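PDB 4TZM: protein HTP-2 from Caenorhabditis elegans, which binds a short closure motif of its partner HTP-3 through its HORMA domain and probably takes part in assembling the meiotic chromosome axis. Local coordinates for residues S38-F41 against M42-A45; N58-K62 against E63-K67; R176-Q179 against F180-K184. All coordinates share one frame; numbering follows the deposited sequence.

Interaction 1 (S38-F41 against M42-A45); sequences SSNF and MIRA
The sulfur of Met-42 lies at the edge of the Phe-41 ring, a Met-aromatic contact in which SD stands 5.3 Å from the ring centroid and 76° off the ring normal. The ring atom nearest to it is CD2 of Phe-41, at 4.1 Å from SD. Two different torsions bring these neighbours together: the ring swings away from its own amide, with CG opposite the backbone N (chi1 173°), whereas the Met-42 chain folds at chi2 (-52°), and the two side chains meet at a slant. One turn further on, the methyl CB of Ala-45 approaches CE2 of the same ring at 4.2 Å, so Phe-41 is touched by its sequence neighbour and by the residue four positions later.

All eight residues belong to helix 35-56 of the HORMA domain, and most of them are buried. Phe-41 and Ala-45 face helix 164-185, where both touch Met-171, and the Phe-41 ring also meets that of Phe-28; Met-42 instead packs against Ala-242 of strand 240-248. A different face carries Asn-40 and Ile-43, which run alongside each other in the same direction. Ile-43 lays CG1 close to the carbonyl of Ser-39, 3.2 Å from its O, and its side chain continues toward helix 84-102.

The main chain beneath follows the regular i to i+4 pattern. Ala-45 N donates to Phe-41 O at 2.8 Å, whereas the bond from Met-42 N to Ser-38 O is weak at 3.4 Å. Two buried hydroxyls on this turn find partners outside it: Ser-38 OG hydrogen-bonds with His-240 ND1 and His-239 N, and Ser-39 OG pairs with Thr-100 OG1 of helix 84-102.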
loop_
_atom_site.group_PDB
_atom_site.type_symbol
_atom_site.label_atom_id
_atom_site.label_comp_id
_atom_site.label_asym_id
_atom_site.label_seq_id
_atom_site.Cartn_x
_atom_site.Cartn_y
_atom_site.Cartn_z
ATOM N N SER A 38 3.131 11.706 -8.624
ATOM C CA SER A 38 2.132 11.382 -7.609
ATOM C C SER A 38 1.822 9.893 -7.663
ATOM O O SER A 38 1.594 9.240 -6.638
ATOM C CB SER A 38 0.857 12.197 -7.829
ATOM O OG SER A 38 -0.230 11.676 -7.086
ATOM N N SER A 39 1.822 9.379 -8.888
ATOM C CA SER A 39 1.547 7.984 -9.185
ATOM C C SER A 39 2.774 7.120 -8.898
ATOM O O SER A 39 2.658 6.000 -8.394
ATOM C CB SER A 39 1.124 7.842 -10.646
ATOM O OG SER A 39 0.592 6.559 -10.893
ATOM N N ASN A 40 3.951 7.650 -9.217
ATOM C CA ASN A 40 5.194 6.968 -8.891
ATOM C C ASN A 40 5.339 6.821 -7.392
ATOM O O ASN A 40 5.922 5.852 -6.907
ATOM C CB ASN A 40 6.397 7.719 -9.461
ATOM C CG ASN A 40 6.541 7.530 -10.955
ATOM O OD1 ASN A 40 6.119 6.513 -11.495
ATOM N ND2 ASN A 40 7.133 8.511 -11.632
ATOM N N PHE A 41 4.807 7.786 -6.649
ATOM C CA PHE A 41 4.880 7.687 -5.208
ATOM C C PHE A 41 4.020 6.534 -4.681
ATOM O O PHE A 41 4.440 5.815 -3.781
ATOM C CB PHE A 41 4.461 8.993 -4.528
ATOM C CG PHE A 41 4.362 8.858 -3.043
ATOM C CD1 PHE A 41 5.496 8.937 -2.258
ATOM C CD2 PHE A 41 3.148 8.586 -2.438
ATOM C CE1 PHE A 41 5.418 8.778 -0.891
ATOM C CE2 PHE A 41 3.066 8.424 -1.077
ATOM C CZ PHE A 41 4.202 8.520 -0.300
ATOM N N MET A 42 2.818 6.364 -5.227
ATOM C CA MET A 42 1.929 5.298 -4.764
ATOM C C MET A 42 2.543 3.921 -5.021
ATOM O O MET A 42 2.393 3.003 -4.216
ATOM C CB MET A 42 0.558 5.390 -5.442
ATOM C CG MET A 42 -0.278 6.601 -5.043
ATOM S SD MET A 42 -0.457 6.778 -3.257
ATOM C CE MET A 42 -2.039 7.594 -3.152
ATOM N N ILE A 43 3.226 3.791 -6.154
ATOM C CA ILE A 43 3.935 2.564 -6.500
ATOM C C ILE A 43 4.979 2.218 -5.438
ATOM O O ILE A 43 5.054 1.076 -4.985
ATOM C CB ILE A 43 4.615 2.686 -7.883
ATOM C CG1 ILE A 43 3.566 3.000 -8.954
ATOM C CG2 ILE A 43 5.377 1.418 -8.228
ATOM C CD1 ILE A 43 4.105 3.040 -10.363
ATOM N N ARG A 44 5.770 3.209 -5.038
ATOM C CA ARG A 44 6.777 3.013 -4.004
ATOM C C ARG A 44 6.117 2.763 -2.651
ATOM O O ARG A 44 6.620 1.983 -1.850
ATOM C CB ARG A 44 7.720 4.220 -3.923
ATOM C CG ARG A 44 8.343 4.633 -5.255
ATOM C CD ARG A 44 9.114 3.499 -5.933
ATOM N NE ARG A 44 10.360 3.165 -5.244
ATOM C CZ ARG A 44 10.660 1.951 -4.792
ATOM N NH1 ARG A 44 9.804 0.953 -4.960
ATOM N NH2 ARG A 44 11.815 1.730 -4.177
ATOM N N ALA A 45 4.982 3.414 -2.408
ATOM C CA ALA A 45 4.244 3.238 -1.157
ATOM C C ALA A 45 3.704 1.815 -1.005
ATOM O O ALA A 45 3.780 1.227 0.073
ATOM C CB ALA A 45 3.103 4.245 -1.066
#

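Interaction 2 (N58-K62 against E63-K67); sequences NILEK and EYFSK
Tyr-64 N donates to Glu-61 O at 3.0 Å, and Phe-65 N to Lys-62 O at 3.2 Å, two successive i to i+3 bonds that form a short 3-10 turn. This turn leads from the loop after helix 35-56 into strand 65-69 of the HORMA domain. Neither donor uses a lone-pair direction: Phe-65 N stands 68° out of the carbonyl plane of Lys-62.

Beside the turn, Glu-61 and Tyr-64 run in the same direction, carboxylate and ring planes 53° apart, and OE2 of Glu-61 comes obliquely to 3.1 Å from CE2 of Tyr-64. The other oxygen, OE1, is in a long, weak ion pair with a basic side chain of the bound peptide. Lys-62 and Glu-63 lie side by side without their charged ends touching, NZ of Lys-62 being 4.9 Å from OE1 of Glu-63.

Inward, Leu-60 crosses Tyr-64 at about a right angle, its CB 3.6 Å from CD2 of the tyrosine. Leu-60 also touches Ile-89 of helix 84-102 and an apolar side chain of the peptide. Phe-65 turns its ring edge to the loop backbone, where CD2 of Phe-65 lies 3.2 Å from Glu-61 O and its CE2 3.2 Å from Leu-60 O.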
loop_
_atom_site.group_PDB
_atom_site.type_symbol
_atom_site.label_atom_id
_atom_site.label_comp_id
_atom_site.label_asym_id
_atom_site.label_seq_id
_atom_site.Cartn_x
_atom_site.Cartn_y
_atom_site.Cartn_z
ATOM N N ASN A 58 5.677 -11.579 10.132
ATOM C CA ASN A 58 6.474 -12.800 10.043
ATOM C C ASN A 58 5.910 -13.777 9.009
ATOM O O ASN A 58 6.012 -14.992 9.158
ATOM C CB ASN A 58 6.587 -13.466 11.423
ATOM C CG ASN A 58 7.731 -14.467 11.502
ATOM O OD1 ASN A 58 7.523 -15.678 11.408
ATOM N ND2 ASN A 58 8.947 -13.962 11.676
ATOM N N ILE A 59 5.311 -13.226 7.957
ATOM C CA ILE A 59 4.777 -14.026 6.866
ATOM C C ILE A 59 5.933 -14.528 6.010
ATOM O O ILE A 59 5.917 -15.655 5.516
ATOM C CB ILE A 59 3.781 -13.215 6.017
ATOM C CG1 ILE A 59 2.605 -12.760 6.886
ATOM C CG2 ILE A 59 3.282 -14.025 4.832
ATOM C CD1 ILE A 59 1.532 -11.992 6.126
ATOM N N LEU A 60 6.942 -13.679 5.854
ATOM C CA LEU A 60 8.194 -14.063 5.211
ATOM C C LEU A 60 9.368 -13.775 6.140
ATOM O O LEU A 60 9.409 -12.724 6.782
ATOM C CB LEU A 60 8.377 -13.321 3.888
ATOM C CG LEU A 60 7.431 -13.687 2.745
ATOM C CD1 LEU A 60 7.711 -12.808 1.539
ATOM C CD2 LEU A 60 7.566 -15.158 2.386
ATOM N N GLU A 61 10.315 -14.708 6.208
ATOM C CA GLU A 61 11.493 -14.563 7.063
ATOM C C GLU A 61 12.370 -13.397 6.619
ATOM O O GLU A 61 12.318 -12.980 5.462
ATOM C CB GLU A 61 12.322 -15.853 7.071
ATOM C CG GLU A 61 11.579 -17.086 7.562
ATOM C CD GLU A 61 10.776 -17.761 6.465
ATOM O OE1 GLU A 61 9.768 -18.426 6.782
ATOM O OE2 GLU A 61 11.160 -17.631 5.285
ATOM N N LYS A 62 13.189 -12.893 7.540
ATOM C CA LYS A 62 14.038 -11.727 7.294
ATOM C C LYS A 62 15.024 -11.898 6.131
ATOM O O LYS A 62 15.601 -10.918 5.660
ATOM C CB LYS A 62 14.815 -11.371 8.566
ATOM C CG LYS A 62 15.685 -12.507 9.084
ATOM C CD LYS A 62 16.618 -12.046 10.193
ATOM C CE LYS A 62 17.580 -13.159 10.585
ATOM N NZ LYS A 62 18.588 -12.718 11.589
ATOM N N GLU A 63 15.222 -13.134 5.681
ATOM C CA GLU A 63 16.113 -13.416 4.554
ATOM C C GLU A 63 15.585 -12.819 3.244
ATOM O O GLU A 63 16.360 -12.447 2.357
ATOM C CB GLU A 63 16.311 -14.928 4.394
ATOM C CG GLU A 63 17.546 -15.491 5.099
ATOM C CD GLU A 63 17.509 -15.314 6.608
ATOM O OE1 GLU A 63 18.490 -14.780 7.167
ATOM O OE2 GLU A 63 16.509 -15.715 7.238
ATOM N N TYR A 64 14.264 -12.727 3.134
ATOM C CA TYR A 64 13.611 -12.204 1.938
ATOM C C TYR A 64 13.626 -10.677 1.877
ATOM O O TYR A 64 13.185 -10.084 0.890
ATOM C CB TYR A 64 12.167 -12.703 1.875
ATOM C CG TYR A 64 12.050 -14.201 1.734
ATOM C CD1 TYR A 64 12.722 -14.877 0.723
ATOM C CD2 TYR A 64 11.282 -14.943 2.621
ATOM C CE1 TYR A 64 12.623 -16.251 0.591
ATOM C CE2 TYR A 64 11.177 -16.316 2.497
ATOM C CZ TYR A 64 11.850 -16.965 1.480
ATOM O OH TYR A 64 11.753 -18.330 1.350
ATOM N N PHE A 65 14.144 -10.047 2.925
ATOM C CA PHE A 65 14.105 -8.595 3.033
ATOM C C PHE A 65 15.482 -7.968 3.182
ATOM O O PHE A 65 16.475 -8.658 3.394
ATOM C CB PHE A 65 13.245 -8.183 4.220
ATOM C CG PHE A 65 11.840 -8.696 4.157
ATOM C CD1 PHE A 65 10.838 -7.954 3.542
ATOM C CD2 PHE A 65 11.517 -9.924 4.715
ATOM C CE1 PHE A 65 9.535 -8.432 3.490
ATOM C CE2 PHE A 65 10.221 -10.409 4.667
ATOM C CZ PHE A 65 9.228 -9.667 4.055
ATOM N N SER A 66 15.529 -6.646 3.071
ATOM C CA SER A 66 16.752 -5.896 3.311
ATOM C C SER A 66 16.438 -4.652 4.136
ATOM O O SER A 66 15.305 -4.167 4.132
ATOM C CB SER A 66 17.425 -5.514 1.994
ATOM O OG SER A 66 18.692 -4.929 2.239
ATOM N N LYS A 67 17.434 -4.145 4.855
ATOM C CA LYS A 67 17.208 -2.995 5.719
ATOM C C LYS A 67 17.253 -1.691 4.936
ATOM O O LYS A 67 18.205 -1.416 4.205
ATOM C CB LYS A 67 18.226 -2.955 6.863
ATOM C CG LYS A 67 17.897 -1.895 7.913
ATOM C CD LYS A 67 18.812 -1.988 9.125
ATOM C CE LYS A 67 18.394 -1.005 10.211
ATOM N NZ LYS A 67 19.266 -1.100 11.418
#

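Interaction 3 (R176-Q179 against F180-K184); sequences RSVQ and FLCTK
The flat peptide carbonyl of Gln-179 receives two donors from Thr-183, one in its plane and one above it. The hydroxyl OG1 of Thr-183 lies in the carbonyl plane and gives its proton to Gln-179 O at 2.9 Å. Thr-183 N reaches the same oxygen at 3.3 Å from above that plane, 40° out of it, with a bent N-H (138°). With chi1 near -60°, OG1 sits beside the threonine's own amide, and both groups can therefore point back to one acceptor. The other flat group, the Phe-180 ring, leads away from the preceding turn because CG is set opposite the backbone N; the residue rests its CB on Arg-176, 3.3 Å from the arginine's carbonyl O.

On a neighbouring face of the helix, Val-178 CG1 and Cys-182 SG touch at 4.1 Å. Their backbones are joined as well: Cys-182 N hydrogen-bonds to Val-178 O at 2.9 Å. Leu-181 N bonds to Ser-177 O in the same i to i+4 fashion.

These residues form the C-terminal part of helix 164-185, which widens into a pi-type turn at 181-184. Val-178 packs on Ala-52 and Cys-182 on Gln-56 of helix 35-56, while Leu-181 reaches Phe-125 and Ile-232 on strands of the HORMA domain. The side-chain amide of Gln-179 is tied outward, its NE2 donating to Ser-75 O in strand 75-79, and Ser-177 OG bonds back to Thr-173 O.

Gln-179 O thus takes two bonds, the backbone one long and bent, next to the pi-type turn, so the threonine hydroxyl probably supplements a poorly directed backbone bond where the helix departs from regular geometry.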
loop_
_atom_site.group_PDB
_atom_site.type_symbol
_atom_site.label_atom_id
_atom_site.label_comp_id
_atom_site.label_asym_id
_atom_site.label_seq_id
_atom_site.Cartn_x
_atom_site.Cartn_y
_atom_site.Cartn_z
ATOM N N ARG A 176 5.196 3.525 10.926
ATOM C CA ARG A 176 5.251 3.425 12.380
ATOM C C ARG A 176 4.041 2.666 12.911
ATOM O O ARG A 176 4.178 1.788 13.758
ATOM C CB ARG A 176 5.328 4.812 13.025
ATOM C CG ARG A 176 6.746 5.340 13.188
ATOM C CD ARG A 176 6.791 6.533 14.135
ATOM N NE ARG A 176 8.096 6.662 14.783
ATOM C CZ ARG A 176 9.068 7.466 14.361
ATOM N NH1 ARG A 176 8.887 8.229 13.292
ATOM N NH2 ARG A 176 10.221 7.512 15.015
ATOM N N SER A 177 2.859 2.998 12.405
ATOM C CA SER A 177 1.637 2.337 12.849
ATOM C C SER A 177 1.642 0.853 12.487
ATOM O O SER A 177 1.206 0.021 13.276
ATOM C CB SER A 177 0.405 3.025 12.256
ATOM O OG SER A 177 0.185 4.288 12.866
ATOM N N VAL A 178 2.142 0.523 11.299
ATOM C CA VAL A 178 2.256 -0.872 10.889
ATOM C C VAL A 178 3.181 -1.635 11.832
ATOM O O VAL A 178 2.800 -2.672 12.381
ATOM C CB VAL A 178 2.769 -1.003 9.437
ATOM C CG1 VAL A 178 3.255 -2.419 9.166
ATOM C CG2 VAL A 178 1.676 -0.622 8.459
ATOM N N GLN A 179 4.389 -1.114 12.031
ATOM C CA GLN A 179 5.344 -1.745 12.936
ATOM C C GLN A 179 4.792 -1.857 14.351
ATOM O O GLN A 179 5.035 -2.845 15.034
ATOM C CB GLN A 179 6.660 -0.971 12.951
ATOM C CG GLN A 179 7.394 -1.011 11.623
ATOM C CD GLN A 179 8.631 -0.144 11.614
ATOM O OE1 GLN A 179 8.846 0.657 12.524
ATOM N NE2 GLN A 179 9.456 -0.298 10.583
ATOM N N PHE A 180 4.042 -0.851 14.789
ATOM C CA PHE A 180 3.465 -0.889 16.128
ATOM C C PHE A 180 2.306 -1.884 16.206
ATOM O O PHE A 180 2.215 -2.665 17.154
ATOM C CB PHE A 180 2.999 0.500 16.559
ATOM C CG PHE A 180 2.180 0.492 17.815
ATOM C CD1 PHE A 180 2.780 0.316 19.051
ATOM C CD2 PHE A 180 0.806 0.651 17.759
ATOM C CE1 PHE A 180 2.023 0.301 20.207
ATOM C CE2 PHE A 180 0.045 0.638 18.912
ATOM C CZ PHE A 180 0.653 0.461 20.136
ATOM N N LEU A 181 1.427 -1.850 15.206
ATOM C CA LEU A 181 0.285 -2.762 15.124
ATOM C C LEU A 181 0.709 -4.231 15.119
ATOM O O LEU A 181 0.177 -5.049 15.876
ATOM C CB LEU A 181 -0.537 -2.471 13.865
ATOM C CG LEU A 181 -1.669 -3.431 13.492
ATOM C CD1 LEU A 181 -2.735 -3.441 14.573
ATOM C CD2 LEU A 181 -2.270 -3.059 12.144
ATOM N N CYS A 182 1.668 -4.564 14.262
ATOM C CA CYS A 182 2.052 -5.959 14.070
ATOM C C CYS A 182 2.860 -6.513 15.239
ATOM O O CYS A 182 2.824 -7.712 15.508
ATOM C CB CYS A 182 2.840 -6.113 12.767
ATOM S SG CYS A 182 1.895 -5.705 11.287
ATOM N N THR A 183 3.584 -5.635 15.927
ATOM C CA THR A 183 4.457 -6.040 17.027
ATOM C C THR A 183 3.777 -6.003 18.399
ATOM O O THR A 183 3.868 -6.965 19.162
ATOM C CB THR A 183 5.714 -5.148 17.081
ATOM O OG1 THR A 183 6.431 -5.262 15.846
ATOM C CG2 THR A 183 6.621 -5.552 18.235
ATOM N N LYS A 184 3.090 -4.903 18.705
ATOM C CA LYS A 184 2.564 -4.671 20.055
ATOM C C LYS A 184 1.050 -4.868 20.200
ATOM O O LYS A 184 0.546 -4.919 21.317
ATOM C CB LYS A 184 2.922 -3.253 20.517
ATOM C CG LYS A 184 4.398 -2.909 20.430
ATOM C CD LYS A 184 5.205 -3.616 21.502
ATOM C CE LYS A 184 6.651 -3.144 21.502
ATOM N NZ LYS A 184 7.387 -3.602 22.714
#

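All three contacts lie in the HORMA domain and follow one another along the chain. Interaction 1 sits in the first half of helix 35-56, interaction 2 in the connection from that helix to strand 65-69, and interaction 3 near the end of helix 164-185. The centres of interactions 1 and 2 are 22 Å apart, as are those of 1 and 3, whereas those of 2 and 3 are 16 Å apart; none touches another. Helix 35-56 links them, since it carries interaction 1 and its later residues pack against parts of the other two. Interaction 2 borders the bound peptide, just after the chain leaves helix 35-56, while interactions 1 and 3 lie on helices packed against each other.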